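Local coordinates for extracellular solute-binding protein family 1 (PDB 4R2F), which probably captures extracellular sugars for uptake by an ABC transporter, and holds the beta-glucoside disaccharide laminaribiose in its pocket, at residues Gly205-Ile210 / Leu400-Thr404. Residues are numbered along the deposited sequence; the frame is centred on the assembly and turned at random.
Sequences GNHLMI and LNQFT. With BGC (beta-D-glucopyranose), chain B.
With CG of Asn206 and OG1 of Thr404 each anti to its own carbonyl carbon and beside the backbone N, the amide and the hydroxyl meet between helices 204-215 and 398-408. Asn206 ND2 donates to Thr404 OG1 over 2.7 Å, a bent bond (N-H...O 132°) with the hydroxyl tilted out of the amide plane. That hydroxyl passes its own proton to Leu400 O one turn back, reaching it from the opposite face to Thr404 N, so the oxygen is gripped twice. A water bridges Asn206 ND2, weakly, to the carbonyl and side-chain nitrogen of Asn401. The other Thr404 branch, CG2, presses on the Gly205 backbone, 3.4 Å from its C. Met209, bent along its chain, lays CG 3.4 Å from Thr404 OG1 and its CB 3.8 Å from Phe403 CE2, while SD makes an oblique Met-aromatic contact 4.9 Å from the ring centroid. The Phe403 ring also stacks with Phe421 of helix 414-428. Leu400 CG packs against Asn206 CB, and its CD1 meets Ile210 CD1. A valine in place of Thr404 would probably deprive the buried Asn206 amide of its hydroxyl acceptor and let that amide turn. His207, the next residue on helix 204-215, takes no part in the crossing but sends NE2 almost straight (172°) to O6 of the glucose, 2.8 Å away, while Arg156 holds ND1. The near-perpendicular helix crossing (82°) thus backs the sugar pocket of a periplasmic-type solute-binding fold, where His207 is a ligand-binding residue.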
ATOM      1  N   GLY A 205      -3.315  -2.524   9.173  1.00 27.37           N
ATOM      2  CA  GLY A 205      -2.771  -3.390  10.218  1.00 25.76           C
ATOM      3  C   GLY A 205      -1.794  -4.400   9.662  1.00 23.92           C
ATOM      4  O   GLY A 205      -0.712  -4.601  10.235  1.00 29.99           O
ATOM      5  N   ASN A 206      -2.183  -5.045   8.561  1.00 28.59           N
ATOM      6  CA  ASN A 206      -1.297  -5.975   7.841  1.00 27.60           C
ATOM      7  C   ASN A 206       0.014  -5.283   7.533  1.00 43.02           C
ATOM      8  O   ASN A 206       1.091  -5.849   7.704  1.00 27.77           O
ATOM      9  CB  ASN A 206      -1.919  -6.406   6.514  1.00 35.25           C
ATOM     10  CG  ASN A 206      -3.084  -7.359   6.666  1.00 36.42           C
ATOM     11  OD1 ASN A 206      -3.699  -7.732   5.675  1.00 41.27           O
ATOM     12  ND2 ASN A 206      -3.351  -7.807   7.878  1.00 27.11           N
ATOM     13  N   HIS A 207      -0.078  -4.034   7.088  1.00 30.14           N
ATOM     14  CA  HIS A 207       1.086  -3.351   6.587  1.00 32.53           C
ATOM     15  C   HIS A 207       2.000  -2.950   7.719  1.00 22.34           C
ATOM     16  O   HIS A 207       3.219  -2.950   7.566  1.00 30.63           O
ATOM     17  CB  HIS A 207       0.681  -2.134   5.776  1.00 33.95           C
ATOM     18  CG  HIS A 207      -0.137  -2.465   4.568  1.00 21.94           C
ATOM     19  ND1 HIS A 207      -0.765  -1.505   3.805  1.00 27.34           N
ATOM     20  CD2 HIS A 207      -0.411  -3.657   3.975  1.00 30.72           C
ATOM     21  CE1 HIS A 207      -1.400  -2.088   2.802  1.00 26.56           C
ATOM     22  NE2 HIS A 207      -1.195  -3.393   2.882  1.00 28.08           N
ATOM     23  N   LEU A 208       1.390  -2.612   8.849  1.00 29.66           N
ATOM     24  CA  LEU A 208       2.099  -2.317  10.057  1.00 29.56           C
ATOM     25  C   LEU A 208       2.933  -3.522  10.487  1.00 32.42           C
ATOM     26  O   LEU A 208       4.061  -3.353  10.898  1.00 26.33           O
ATOM     27  CB  LEU A 208       1.121  -1.933  11.171  1.00 31.89           C
ATOM     28  CG  LEU A 208       1.746  -1.510  12.489  1.00 38.21           C
ATOM     29  CD1 LEU A 208       2.757  -0.371  12.332  1.00 34.38           C
ATOM     30  CD2 LEU A 208       0.652  -1.139  13.478  1.00 38.44           C
ATOM     31  N   MET A 209       2.376  -4.726  10.408  1.00 32.05           N
ATOM     32  CA  MET A 209       3.097  -5.939  10.882  1.00 32.66           C
ATOM     33  C   MET A 209       4.427  -6.019  10.121  1.00 32.36           C
ATOM     34  O   MET A 209       5.523  -6.056  10.719  1.00 30.32           O
ATOM     35  CB  MET A 209       2.268  -7.219  10.671  1.00 33.58           C
ATOM     36  CG  MET A 209       0.962  -7.360  11.475  1.00 39.60           C
ATOM     37  SD  MET A 209       1.077  -7.274  13.276  1.00 25.17           S
ATOM     38  CE  MET A 209       0.663  -5.567  13.573  1.00 33.81           C
ATOM     39  N   ILE A 210       4.321  -5.928   8.800  1.00 31.51           N
ATOM     40  CA  ILE A 210       5.483  -6.052   7.938  1.00 31.46           C
ATOM     41  C   ILE A 210       6.372  -4.828   8.035  1.00 35.56           C
ATOM     42  O   ILE A 210       7.590  -4.977   8.092  1.00 29.41           O
ATOM     43  CB  ILE A 210       5.119  -6.296   6.457  1.00 27.23           C
ATOM     44  CG1 ILE A 210       4.129  -7.448   6.308  1.00 33.45           C
ATOM     45  CG2 ILE A 210       6.388  -6.577   5.638  1.00 41.09           C
ATOM     46  CD1 ILE A 210       4.645  -8.780   6.781  1.00 36.26           C
ATOM     47  N   LEU A 400      -1.671 -13.577   6.577  1.00 29.84           N
ATOM     48  CA  LEU A 400      -1.249 -12.275   7.042  1.00 30.23           C
ATOM     49  C   LEU A 400      -2.405 -11.614   7.814  1.00 25.05           C
ATOM     50  O   LEU A 400      -2.174 -11.030   8.863  1.00 27.82           O
ATOM     51  CB  LEU A 400      -0.806 -11.385   5.865  1.00 29.50           C
ATOM     52  CG  LEU A 400      -0.293  -9.982   6.197  1.00 37.35           C
ATOM     53  CD1 LEU A 400       0.712 -10.000   7.335  1.00 35.63           C
ATOM     54  CD2 LEU A 400       0.309  -9.322   4.954  1.00 33.62           C
ATOM     55  N   ASN A 401      -3.630 -11.729   7.293  1.00 26.94           N
ATOM     56  CA  ASN A 401      -4.795 -11.135   7.965  1.00 34.45           C
ATOM     57  C   ASN A 401      -4.905 -11.620   9.390  1.00 41.45           C
ATOM     58  O   ASN A 401      -5.005 -10.820  10.328  1.00 41.78           O
ATOM     59  CB  ASN A 401      -6.092 -11.429   7.218  1.00 36.56           C
ATOM     60  CG  ASN A 401      -6.217 -10.634   5.919  1.00 46.94           C
ATOM     61  OD1 ASN A 401      -6.607 -11.161   4.891  1.00 68.77           O
ATOM     62  ND2 ASN A 401      -5.905  -9.362   5.978  1.00 38.60           N
ATOM     63  N   GLN A 402      -4.834 -12.937   9.542  1.00 33.12           N
ATOM     64  CA  GLN A 402      -5.033 -13.623  10.845  1.00 28.49           C
ATOM     65  C   GLN A 402      -3.884 -13.354  11.798  1.00 29.14           C
ATOM     66  O   GLN A 402      -4.082 -13.095  12.986  1.00 37.89           O
ATOM     67  CB  GLN A 402      -5.295 -15.139  10.591  1.00 38.48           C
ATOM     68  CG  GLN A 402      -6.582 -15.318   9.774  1.00 38.24           C
ATOM     69  CD  GLN A 402      -6.971 -16.751   9.402  1.00 84.00           C
ATOM     70  OE1 GLN A 402      -8.111 -17.014   8.980  1.00 47.27           O
ATOM     71  NE2 GLN A 402      -6.037 -17.670   9.536  1.00 38.68           N
ATOM     72  N   PHE A 403      -2.668 -13.334  11.267  1.00 31.21           N
ATOM     73  CA  PHE A 403      -1.507 -12.927  12.051  1.00 31.84           C
ATOM     74  C   PHE A 403      -1.717 -11.547  12.661  1.00 29.40           C
ATOM     75  O   PHE A 403      -1.515 -11.334  13.862  1.00 33.59           O
ATOM     76  CB  PHE A 403      -0.277 -12.962  11.157  1.00 30.40           C
ATOM     77  CG  PHE A 403       0.958 -12.426  11.777  1.00 33.68           C
ATOM     78  CD1 PHE A 403       1.543 -13.047  12.871  1.00 31.60           C
ATOM     79  CD2 PHE A 403       1.573 -11.306  11.252  1.00 45.34           C
ATOM     80  CE1 PHE A 403       2.695 -12.547  13.431  1.00 35.70           C
ATOM     81  CE2 PHE A 403       2.734 -10.822  11.799  1.00 37.57           C
ATOM     82  CZ  PHE A 403       3.295 -11.437  12.899  1.00 38.58           C
ATOM     83  N   THR A 404      -2.157 -10.613  11.834  1.00 38.04           N
ATOM     84  CA  THR A 404      -2.377  -9.252  12.289  1.00 32.77           C
ATOM     85  C   THR A 404      -3.410  -9.208  13.418  1.00 25.39           C
ATOM     86  O   THR A 404      -3.226  -8.499  14.399  1.00 28.58           O
ATOM     87  CB  THR A 404      -2.837  -8.326  11.125  1.00 30.38           C
ATOM     88  OG1 THR A 404      -1.900  -8.395  10.044  1.00 30.72           O
ATOM     89  CG2 THR A 404      -2.941  -6.885  11.603  1.00 30.84           C
TER
HETATM   90  C2  BGC B   2      -1.574  -1.371  -1.415  1.00 26.35           C
HETATM   91  C3  BGC B   2      -1.566  -2.541  -2.400  1.00 29.82           C
HETATM   92  C4  BGC B   2      -1.841  -3.842  -1.659  1.00 26.66           C
HETATM   93  C5  BGC B   2      -3.140  -3.730  -0.871  1.00 26.83           C
HETATM   94  C6  BGC B   2      -3.396  -4.974  -0.009  1.00 27.09           C
HETATM   95  C1  BGC B   2      -2.957  -1.361  -0.787  1.00 24.00           C
HETATM   96  O2  BGC B   2      -1.306  -0.140  -2.078  1.00 27.54           O
HETATM   97  O3  BGC B   2      -0.310  -2.618  -3.073  1.00 24.55           O
HETATM   98  O4  BGC B   2      -2.004  -4.901  -2.594  1.00 29.45           O
HETATM   99  O5  BGC B   2      -3.113  -2.572  -0.030  1.00 23.42           O
HETATM  100  O6  BGC B   2      -2.383  -5.158   1.005  1.00 26.87           O
HETATM  101  O   HOH W   1      -6.013  -8.114   8.978  1.00 38.53           O